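Local coordinates for protein catalase (Corynebacterium glutamicum, PDB 4B7H) that breaks down hydrogen peroxide to water and oxygen at a haem and is inhibited by nitric oxide, at residues Glu66-Leu80 / Val100-Gln114. Numbering follows the deposited sequence. Where two conformers were deposited one is given.
With HEM (protoporphyrin IX containing Fe), chain E; NO (nitric oxide), chain F.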
ATOM      1  N   GLU A  66      -7.578  10.398   1.038  1.00  7.42           N
ATOM      2  CA  GLU A  66      -8.946  10.894   1.114  1.00  7.93           C
ATOM      3  C   GLU A  66      -9.677  10.497  -0.174  1.00  6.23           C
ATOM      4  O   GLU A  66      -9.039  10.193  -1.191  1.00  6.72           O
ATOM      5  CB  GLU A  66      -8.959  12.420   1.300  1.00  7.72           C
ATOM      6  CG  GLU A  66      -8.522  13.189   0.052  1.00  8.19           C
ATOM      7  CD  GLU A  66      -8.406  14.699   0.258  1.00  8.34           C
ATOM      8  OE1 GLU A  66      -8.206  15.154   1.412  1.00  9.23           O
ATOM      9  OE2 GLU A  66      -8.507  15.443  -0.753  1.00 10.33           O
ATOM     10  N   ARG A  67     -11.008  10.498  -0.143  1.00  6.65           N
ATOM     11  CA  ARG A  67     -11.785  10.252  -1.352  1.00  6.67           C
ATOM     12  C   ARG A  67     -11.469  11.268  -2.444  1.00  6.79           C
ATOM     13  O   ARG A  67     -11.284  12.465  -2.167  1.00  7.31           O
ATOM     14  CB  ARG A  67     -13.275  10.390  -1.064  1.00  6.93           C
ATOM     15  CG  ARG A  67     -13.834   9.348  -0.151  1.00  6.47           C
ATOM     16  CD  ARG A  67     -15.127   9.910   0.454  1.00  7.54           C
ATOM     17  NE  ARG A  67     -15.858   8.905   1.212  1.00  7.84           N
ATOM     18  CZ  ARG A  67     -15.499   8.473   2.417  1.00  6.43           C
ATOM     19  NH1 ARG A  67     -14.422   8.981   3.027  1.00  7.83           N
ATOM     20  NH2 ARG A  67     -16.224   7.538   3.020  1.00  7.96           N
ATOM     21  N   ILE A  68     -11.460  10.801  -3.691  1.00  6.81           N
ATOM     22  CA  ILE A  68     -11.540  11.705  -4.837  1.00  7.15           C
ATOM     23  C   ILE A  68     -12.745  11.310  -5.697  1.00  7.43           C
ATOM     24  O   ILE A  68     -12.821  10.175  -6.184  1.00  8.02           O
ATOM     25  CB  ILE A  68     -10.230  11.729  -5.680  1.00  8.35           C
ATOM     26  CG1 ILE A  68     -10.420  12.636  -6.901  1.00  9.22           C
ATOM     27  CG2 ILE A  68      -9.771  10.318  -6.090  1.00  9.50           C
ATOM     28  CD1 ILE A  68      -9.146  12.869  -7.724  1.00 10.64           C
ATOM     29  N   PRO A  69     -13.736  12.213  -5.841  1.00  8.04           N
ATOM     30  CA  PRO A  69     -13.936  13.471  -5.121  1.00  8.15           C
ATOM     31  C   PRO A  69     -14.710  13.205  -3.823  1.00  7.11           C
ATOM     32  O   PRO A  69     -14.721  12.058  -3.357  1.00  7.47           O
ATOM     33  CB  PRO A  69     -14.773  14.303  -6.116  1.00  8.95           C
ATOM     34  CG  PRO A  69     -15.391  13.288  -7.083  1.00  9.89           C
ATOM     35  CD  PRO A  69     -14.887  11.917  -6.707  1.00  9.05           C
ATOM     36  N   HIS A  70     -15.320  14.245  -3.251  1.00  7.65           N
ATOM     37  CA  HIS A  70     -16.141  14.155  -2.033  1.00  7.57           C
ATOM     38  C   HIS A  70     -15.302  13.864  -0.778  1.00  7.43           C
ATOM     39  O   HIS A  70     -15.781  13.241   0.170  1.00  7.20           O
ATOM     40  CB  HIS A  70     -17.280  13.133  -2.164  1.00  8.20           C
ATOM     41  CG  HIS A  70     -18.322  13.481  -3.191  1.00  8.45           C
ATOM     42  ND1 HIS A  70     -19.545  14.029  -2.856  1.00  8.52           N
ATOM     43  CD2 HIS A  70     -18.351  13.295  -4.534  1.00  8.20           C
ATOM     44  CE1 HIS A  70     -20.271  14.189  -3.950  1.00  8.44           C
ATOM     45  NE2 HIS A  70     -19.568  13.757  -4.983  1.00  9.23           N
ATOM     46  N   ALA A  71     -14.066  14.359  -0.759  1.00  7.99           N
ATOM     47  CA  ALA A  71     -13.170  14.166   0.387  1.00  7.46           C
ATOM     48  C   ALA A  71     -13.715  14.687   1.711  1.00  7.72           C
ATOM     49  O   ALA A  71     -13.509  14.053   2.749  1.00  7.40           O
ATOM     50  CB  ALA A  71     -11.822  14.805   0.116  1.00  8.01           C
ATOM     51  N   LYS A  72     -14.362  15.855   1.678  1.00  7.39           N
ATOM     52  CA  LYS A  72     -14.829  16.529   2.898  1.00  7.06           C
ATOM     53  C   LYS A  72     -16.276  16.167   3.199  1.00  7.96           C
ATOM     54  O   LYS A  72     -17.190  16.614   2.506  1.00  8.53           O
ATOM     55  CB  LYS A  72     -14.729  18.054   2.758  1.00  7.72           C
ATOM     56  CG  LYS A  72     -15.165  18.809   4.027  1.00  8.71           C
ATOM     57  CD  LYS A  72     -14.064  18.740   5.095  1.00  8.49           C
ATOM     58  CE  LYS A  72     -14.504  19.220   6.491  1.00  7.88           C
ATOM     59  NZ  LYS A  72     -15.068  20.608   6.474  1.00  8.46           N
ATOM     60  N   GLY A  73     -16.502  15.370   4.232  1.00  7.64           N
ATOM     61  CA  GLY A  73     -17.855  14.972   4.560  1.00  8.80           C
ATOM     62  C   GLY A  73     -18.013  14.502   5.985  1.00  7.48           C
ATOM     63  O   GLY A  73     -17.056  14.512   6.767  1.00  8.59           O
ATOM     64  N   HIS A  74     -19.226  14.072   6.316  1.00  6.81           N
ATOM     65  CA  HIS A  74     -19.586  13.736   7.686  1.00  7.57           C
ATOM     66  C   HIS A  74     -20.884  12.972   7.607  1.00  7.59           C
ATOM     67  O   HIS A  74     -21.561  12.988   6.573  1.00  8.77           O
ATOM     68  CB  HIS A  74     -19.792  15.010   8.505  1.00  8.98           C
ATOM     69  CG  HIS A  74     -20.715  15.983   7.848  1.00  8.02           C
ATOM     70  ND1 HIS A  74     -20.281  16.890   6.904  1.00  8.26           N
ATOM     71  CD2 HIS A  74     -22.054  16.157   7.953  1.00  8.47           C
ATOM     72  CE1 HIS A  74     -21.310  17.600   6.475  1.00  8.50           C
ATOM     73  NE2 HIS A  74     -22.400  17.164   7.082  1.00  8.48           N
ATOM     74  N   GLY A  75     -21.261  12.298   8.682  1.00  7.69           N
ATOM     75  CA  GLY A  75     -22.447  11.480   8.578  1.00  9.69           C
ATOM     76  C   GLY A  75     -23.079  11.060   9.880  1.00  8.82           C
ATOM     77  O   GLY A  75     -22.750  11.568  10.953  1.00  7.87           O
ATOM     78  N   ALA A  76     -23.998  10.111   9.770  1.00  8.53           N
ATOM     79  CA  ALA A  76     -24.811   9.686  10.896  1.00  8.57           C
ATOM     80  C   ALA A  76     -25.499   8.389  10.548  1.00  8.65           C
ATOM     81  O   ALA A  76     -25.354   7.870   9.442  1.00  8.60           O
ATOM     82  CB  ALA A  76     -25.844  10.753  11.233  1.00  9.84           C
ATOM     83  N   PHE A  77     -26.255   7.871  11.505  1.00  7.92           N
ATOM     84  CA  PHE A  77     -26.952   6.612  11.334  1.00  8.12           C
ATOM     85  C   PHE A  77     -28.398   6.814  11.735  1.00  8.58           C
ATOM     86  O   PHE A  77     -28.734   7.789  12.406  1.00  9.11           O
ATOM     87  CB  PHE A  77     -26.276   5.510  12.165  1.00  8.97           C
ATOM     88  CG  PHE A  77     -24.880   5.207  11.715  1.00  9.28           C
ATOM     89  CD1 PHE A  77     -23.819   6.003  12.124  1.00  8.57           C
ATOM     90  CD2 PHE A  77     -24.630   4.142  10.859  1.00 10.43           C
ATOM     91  CE1 PHE A  77     -22.522   5.732  11.692  1.00 10.16           C
ATOM     92  CE2 PHE A  77     -23.346   3.866  10.418  1.00  9.99           C
ATOM     93  CZ  PHE A  77     -22.283   4.664  10.840  1.00 10.50           C
ATOM     94  N   GLY A  78     -29.259   5.898  11.317  1.00  9.05           N
ATOM     95  CA  GLY A  78     -30.677   6.082  11.549  1.00  8.61           C
ATOM     96  C   GLY A  78     -31.524   4.939  11.040  1.00  8.41           C
ATOM     97  O   GLY A  78     -31.098   3.783  11.057  1.00  9.89           O
ATOM     98  N   GLU A  79     -32.737   5.269  10.599  1.00  9.58           N
ATOM     99  CA  GLU A  79     -33.764   4.266  10.309  1.00 10.48           C
ATOM    100  C   GLU A  79     -34.595   4.675   9.108  1.00 10.87           C
ATOM    101  O   GLU A  79     -35.008   5.843   8.994  1.00 11.61           O
ATOM    102  CB  GLU A  79     -34.700   4.100  11.519  1.00 12.28           C
ATOM    103  CG  GLU A  79     -33.983   3.793  12.823  1.00 14.70           C
ATOM    104  CD  GLU A  79     -34.872   3.875  14.048  1.00 13.88           C
ATOM    105  OE1 GLU A  79     -36.103   4.065  13.910  1.00 16.16           O
ATOM    106  OE2 GLU A  79     -34.333   3.746  15.168  1.00 15.42           O
ATOM    107  N   LEU A  80     -34.857   3.709   8.228  1.00  9.90           N
ATOM    108  CA  LEU A  80     -35.821   3.865   7.144  1.00  9.29           C
ATOM    109  C   LEU A  80     -37.132   3.200   7.552  1.00 10.44           C
ATOM    110  O   LEU A  80     -37.138   2.032   7.942  1.00 11.74           O
ATOM    111  CB  LEU A  80     -35.293   3.197   5.871  1.00 10.31           C
ATOM    112  CG  LEU A  80     -36.265   3.072   4.692  1.00 10.17           C
ATOM    113  CD1 LEU A  80     -36.591   4.445   4.125  1.00 13.05           C
ATOM    114  CD2 LEU A  80     -35.690   2.153   3.622  1.00 11.78           C
ATOM    115  N   VAL A 100     -38.774  -1.713   8.645  1.00 12.62           N
ATOM    116  CA  VAL A 100     -37.910  -0.731   9.292  1.00 12.63           C
ATOM    117  C   VAL A 100     -36.477  -1.218   9.117  1.00 12.40           C
ATOM    118  O   VAL A 100     -36.148  -2.347   9.495  1.00 13.20           O
ATOM    119  CB  VAL A 100     -38.236  -0.573  10.793  1.00 13.13           C
ATOM    120  CG1 VAL A 100     -37.301   0.444  11.443  1.00 14.37           C
ATOM    121  CG2 VAL A 100     -39.680  -0.147  10.965  1.00 15.04           C
ATOM    122  N   THR A 101     -35.626  -0.374   8.537  1.00 10.44           N
ATOM    123  CA  THR A 101     -34.272  -0.790   8.169  1.00 11.05           C
ATOM    124  C   THR A 101     -33.229   0.188   8.711  1.00 10.73           C
ATOM    125  O   THR A 101     -33.386   1.396   8.554  1.00 11.21           O
ATOM    126  CB  THR A 101     -34.141  -0.865   6.636  1.00 11.19           C
ATOM    127  OG1 THR A 101     -35.174  -1.711   6.109  1.00 10.58           O
ATOM    128  CG2 THR A 101     -32.767  -1.403   6.211  1.00 11.75           C
ATOM    129  N   PRO A 102     -32.158  -0.328   9.351  1.00  9.68           N
ATOM    130  CA  PRO A 102     -31.096   0.591   9.792  1.00  9.49           C
ATOM    131  C   PRO A 102     -30.394   1.242   8.596  1.00  8.33           C
ATOM    132  O   PRO A 102     -30.288   0.628   7.525  1.00  9.19           O
ATOM    133  CB  PRO A 102     -30.110  -0.325  10.533  1.00 10.61           C
ATOM    134  CG  PRO A 102     -30.852  -1.606  10.790  1.00 11.78           C
ATOM    135  CD  PRO A 102     -31.834  -1.731   9.661  1.00 10.97           C
ATOM    136  N   LEU A 103     -29.895   2.461   8.787  1.00  8.67           N
ATOM    137  CA  LEU A 103     -29.192   3.150   7.724  1.00  9.03           C
ATOM    138  C   LEU A 103     -27.955   3.890   8.215  1.00  8.15           C
ATOM    139  O   LEU A 103     -27.825   4.216   9.402  1.00  8.54           O
ATOM    140  CB  LEU A 103     -30.130   4.119   6.985  1.00 11.59           C
ATOM    141  CG  LEU A 103     -30.517   5.422   7.692  1.00 10.92           C
ATOM    142  CD1 LEU A 103     -29.472   6.533   7.545  1.00 11.13           C
ATOM    143  CD2 LEU A 103     -31.855   5.903   7.165  1.00 13.39           C
ATOM    144  N   ALA A 104     -27.059   4.157   7.269  1.00  7.74           N
ATOM    145  CA  ALA A 104     -25.973   5.111   7.438  1.00  8.17           C
ATOM    146  C   ALA A 104     -26.142   6.181   6.369  1.00  8.49           C
ATOM    147  O   ALA A 104     -26.735   5.926   5.317  1.00  8.21           O
ATOM    148  CB  ALA A 104     -24.628   4.432   7.269  1.00  8.07           C
ATOM    149  N   VAL A 105     -25.613   7.373   6.627  1.00  7.99           N
ATOM    150  CA  VAL A 105     -25.580   8.426   5.617  1.00  7.85           C
ATOM    151  C   VAL A 105     -24.268   9.179   5.709  1.00  7.50           C
ATOM    152  O   VAL A 105     -23.734   9.355   6.796  1.00  8.45           O
ATOM    153  CB  VAL A 105     -26.791   9.401   5.754  1.00  8.94           C
ATOM    154  CG1 VAL A 105     -26.688  10.251   7.024  1.00 11.40           C
ATOM    155  CG2 VAL A 105     -26.915  10.296   4.537  1.00  9.75           C
ATOM    156  N   ARG A 106     -23.735   9.597   4.564  1.00  7.75           N
ATOM    157  CA  ARG A 106     -22.627  10.548   4.543  1.00  7.49           C
ATOM    158  C   ARG A 106     -22.990  11.700   3.614  1.00  7.45           C
ATOM    159  O   ARG A 106     -23.455  11.483   2.486  1.00  8.11           O
ATOM    160  CB  ARG A 106     -21.308   9.880   4.123  1.00  7.65           C
ATOM    161  CG  ARG A 106     -20.073  10.797   4.222  1.00  7.89           C
ATOM    162  CD  ARG A 106     -18.801  10.020   3.926  1.00  7.83           C
ATOM    163  NE  ARG A 106     -17.580  10.834   3.968  1.00  6.82           N
ATOM    164  CZ  ARG A 106     -17.138  11.586   2.960  1.00  7.12           C
ATOM    165  NH1 ARG A 106     -17.832  11.665   1.825  1.00  7.96           N
ATOM    166  NH2 ARG A 106     -16.002  12.277   3.093  1.00  8.45           N
ATOM    167  N   PHE A 107     -22.816  12.917   4.120  1.00  7.34           N
ATOM    168  CA  PHE A 107     -22.995  14.141   3.344  1.00  7.98           C
ATOM    169  C   PHE A 107     -21.614  14.704   3.064  1.00  8.02           C
ATOM    170  O   PHE A 107     -20.670  14.447   3.812  1.00  7.97           O
ATOM    171  CB  PHE A 107     -23.772  15.176   4.153  1.00  8.02           C
ATOM    172  CG  PHE A 107     -25.151  14.727   4.574  1.00  8.66           C
ATOM    173  CD1 PHE A 107     -26.209  14.741   3.671  1.00  9.71           C
ATOM    174  CD2 PHE A 107     -25.393  14.323   5.878  1.00  9.33           C
ATOM    175  CE1 PHE A 107     -27.478  14.341   4.059  1.00 10.24           C
ATOM    176  CE2 PHE A 107     -26.657  13.922   6.271  1.00 10.16           C
ATOM    177  CZ  PHE A 107     -27.702  13.932   5.361  1.00 10.11           C
ATOM    178  N   SER A 108     -21.482  15.509   2.018  1.00  8.42           N
ATOM    179  CA  SER A 108     -20.154  15.968   1.619  1.00  7.28           C
ATOM    180  C   SER A 108     -20.230  17.132   0.652  1.00  7.32           C
ATOM    181  O   SER A 108     -21.293  17.426   0.118  1.00  8.10           O
ATOM    182  CB  SER A 108     -19.405  14.815   0.938  1.00  7.80           C
ATOM    183  OG  SER A 108     -20.165  14.298  -0.148  1.00  8.65           O
ATOM    184  N   THR A 109     -19.094  17.782   0.421  1.00  7.19           N
ATOM    185  CA  THR A 109     -18.926  18.624  -0.758  1.00  7.51           C
ATOM    186  C   THR A 109     -18.260  17.744  -1.823  1.00  8.62           C
ATOM    187  O   THR A 109     -18.160  16.532  -1.629  1.00  9.42           O
ATOM    188  CB  THR A 109     -18.070  19.860  -0.455  1.00  7.95           C
ATOM    189  OG1 THR A 109     -16.826  19.434   0.118  1.00  8.42           O
ATOM    190  CG2 THR A 109     -18.786  20.796   0.511  1.00  9.43           C
ATOM    191  N   VAL A 110     -17.796  18.336  -2.922  1.00  8.39           N
ATOM    192  CA  VAL A 110     -17.202  17.568  -4.019  1.00  8.31           C
ATOM    193  C   VAL A 110     -15.722  17.858  -4.262  1.00  8.61           C
ATOM    194  O   VAL A 110     -14.895  16.946  -4.248  1.00  8.86           O
ATOM    195  CB  VAL A 110     -17.966  17.792  -5.343  1.00  9.59           C
ATOM    196  CG1 VAL A 110     -17.270  17.065  -6.502  1.00 10.86           C
ATOM    197  CG2 VAL A 110     -19.411  17.339  -5.196  1.00 12.53           C
ATOM    198  N   ALA A 111     -15.395  19.122  -4.511  1.00  8.80           N
ATOM    199  CA  ALA A 111     -14.058  19.490  -4.991  1.00  9.03           C
ATOM    200  C   ALA A 111     -12.974  19.580  -3.923  1.00  9.32           C
ATOM    201  O   ALA A 111     -11.826  19.181  -4.149  1.00 10.16           O
ATOM    202  CB  ALA A 111     -14.120  20.800  -5.777  1.00 12.11           C
ATOM    203  N   GLY A 112     -13.323  20.130  -2.768  1.00  9.54           N
ATOM    204  CA  GLY A 112     -12.332  20.414  -1.751  1.00  9.63           C
ATOM    205  C   GLY A 112     -11.755  19.186  -1.069  1.00  8.29           C
ATOM    206  O   GLY A 112     -12.365  18.110  -1.054  1.00  8.36           O
ATOM    207  N   GLU A 113     -10.568  19.349  -0.492  1.00  9.03           N
ATOM    208  CA  GLU A 113      -9.901  18.277   0.235  1.00  8.72           C
ATOM    209  C   GLU A 113     -10.408  18.191   1.676  1.00  8.69           C
ATOM    210  O   GLU A 113     -11.265  18.964   2.089  1.00 10.15           O
ATOM    211  CB  GLU A 113      -8.390  18.496   0.187  1.00  9.86           C
ATOM    212  CG  GLU A 113      -7.844  18.549  -1.248  1.00 10.34           C
ATOM    213  CD  GLU A 113      -7.980  19.911  -1.916  1.00 14.15           C
ATOM    214  OE1 GLU A 113      -8.380  20.888  -1.251  1.00 14.00           O
ATOM    215  OE2 GLU A 113      -7.676  20.014  -3.118  1.00 16.27           O
ATOM    216  N   GLN A 114      -9.783  17.300   2.434  0.51  9.25           N
ATOM    217  CA  GLN A 114     -10.176  16.966   3.799  0.51 12.01           C
ATOM    218  C   GLN A 114     -10.383  18.097   4.791  0.51 10.56           C
ATOM    219  O   GLN A 114     -11.153  17.946   5.736  0.51  9.24           O
ATOM    220  CB  GLN A 114      -9.131  16.045   4.398  0.51 12.85           C
ATOM    221  CG  GLN A 114      -9.571  14.626   4.499  0.51 13.34           C
ATOM    222  CD  GLN A 114      -8.673  13.854   5.431  0.51 21.53           C
ATOM    223  OE1 GLN A 114      -7.456  13.850   5.269  0.51 26.49           O
ATOM    224  NE2 GLN A 114      -9.264  13.227   6.439  0.51 35.90           N
TER
HETATM  225  CHA HEM E1517     -17.752   9.798  -4.459  1.00  7.78           C
HETATM  226  CHB HEM E1517     -16.935   8.204  -8.966  1.00  7.76           C
HETATM  227  CHC HEM E1517     -20.765  10.746 -10.484  1.00  9.27           C
HETATM  228  CHD HEM E1517     -22.268  10.955  -5.915  1.00  9.14           C
HETATM  229  C1A HEM E1517     -17.191   9.162  -5.539  1.00  7.47           C
HETATM  230  C2A HEM E1517     -16.032   8.290  -5.502  1.00  7.68           C
HETATM  231  C3A HEM E1517     -15.828   7.843  -6.751  1.00  7.97           C
HETATM  232  C4A HEM E1517     -16.832   8.421  -7.611  1.00  8.32           C
HETATM  233  CMA HEM E1517     -14.743   6.885  -7.254  1.00  9.58           C
HETATM  234  CAA HEM E1517     -15.222   7.947  -4.233  1.00  8.05           C
HETATM  235  CBA HEM E1517     -15.857   6.749  -3.539  1.00  8.60           C
HETATM  236  CGA HEM E1517     -15.025   6.227  -2.398  1.00  7.98           C
HETATM  237  O1A HEM E1517     -15.640   5.814  -1.383  1.00  8.10           O
HETATM  238  O2A HEM E1517     -13.769   6.205  -2.479  1.00  8.16           O
HETATM  239  C1B HEM E1517     -17.882   8.770  -9.789  1.00  7.39           C
HETATM  240  C2B HEM E1517     -17.949   8.636 -11.227  1.00  8.68           C
HETATM  241  C3B HEM E1517     -19.004   9.367 -11.645  1.00  8.92           C
HETATM  242  C4B HEM E1517     -19.632   9.950 -10.480  1.00  7.95           C
HETATM  243  CMB HEM E1517     -16.948   7.814 -12.063  1.00  8.92           C
HETATM  244  CAB HEM E1517     -19.567   9.573 -13.063  1.00 10.08           C
HETATM  245  CBB HEM E1517     -19.418   8.666 -14.028  1.00 10.92           C
HETATM  246  C1C HEM E1517     -21.602  10.874  -9.390  1.00  8.57           C
HETATM  247  C2C HEM E1517     -23.037  11.122  -9.393  1.00  9.59           C
HETATM  248  C3C HEM E1517     -23.436  11.177  -8.110  1.00  8.77           C
HETATM  249  C4C HEM E1517     -22.274  10.945  -7.279  1.00  9.12           C
HETATM  250  CMC HEM E1517     -23.900  11.307 -10.665  1.00 10.92           C
HETATM  251  CAC HEM E1517     -24.853  11.361  -7.514  1.00  9.86           C
HETATM  252  CBC HEM E1517     -25.967  10.974  -8.158  1.00 13.07           C
HETATM  253  C1D HEM E1517     -21.173  10.737  -5.124  1.00  8.53           C
HETATM  254  C2D HEM E1517     -21.204  10.868  -3.704  1.00  8.01           C
HETATM  255  C3D HEM E1517     -19.818  10.513  -3.238  1.00  8.30           C
HETATM  256  C4D HEM E1517     -19.070  10.186  -4.421  1.00  7.03           C
HETATM  257  CMD HEM E1517     -22.388  11.291  -2.838  1.00  8.89           C
HETATM  258  CAD HEM E1517     -19.361  10.483  -1.787  1.00  8.20           C
HETATM  259  CBD HEM E1517     -19.887   9.202  -1.144  1.00  8.51           C
HETATM  260  CGD HEM E1517     -19.491   9.283   0.301  1.00  8.26           C
HETATM  261  O1D HEM E1517     -18.663   8.457   0.760  1.00  8.79           O
HETATM  262  O2D HEM E1517     -19.991  10.201   0.999  1.00  8.20           O
HETATM  263  NA  HEM E1517     -17.665   9.217  -6.842  1.00  7.83           N
HETATM  264  NB  HEM E1517     -18.914   9.576  -9.360  1.00  7.70           N
HETATM  265  NC  HEM E1517     -21.170  10.764  -8.078  1.00  8.80           N
HETATM  266  ND  HEM E1517     -19.900  10.343  -5.525  1.00  7.78           N
HETATM  267 FE   HEM E1517     -19.401  10.027  -7.449  1.00  7.93          FE
HETATM  268  N    NO F1518     -18.775  11.594  -7.636  1.00 20.00           N
HETATM  269  O    NO F1518     -18.706  12.594  -8.120  1.00 20.00           O
HETATM  270  O   HOH W   1     -12.616  16.027  -2.992  1.00  9.46           O
HETATM  271  O   HOH W   2     -15.035  17.332  -0.714  1.00  8.36           O
HETATM  272  O   HOH W   3     -15.223  11.695   5.857  1.00 13.03           O
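The guanidinium of R106 lies flat on that of R67, planes 6° apart and centres 3.6 Å apart, the side chains running past one another head to tail. One haem propionate brings these like charges together: R106 NH1 donates to HEM O2D (2.7 Å) and R67 NE to HEM O1D (2.9 Å). With CG anti to the backbone N (chi1 -174°) and an extended chain, R106 reaches the loop 66-72, where NH1 and NH2 both grip H70 O end-on in the guanidinium plane. Its other face rests on the CA of G73.

H70 is clamped between the haem, whose C3D sits 3.3 Å above the ring plane, and V110 on the opposite face. In the ring plane, H70 ND1 donates to S108 OG (2.8 Å, 165°), which should fix the ring's rotation, while the nitric oxide oxygen lies at the edge, 3.5 Å from H70 NE2. H70 N bonds V110 O; one water sits between A71 N and the V110 and G112 carbonyls, a second between K72 N, T109 OG1 and G112 O.

Beyond, strands 73-80 and 100-108 pair antiparallel. Thus a serine ending one catalase beta-barrel strand holds the distal haem-pocket histidine, in the loop before its neighbour.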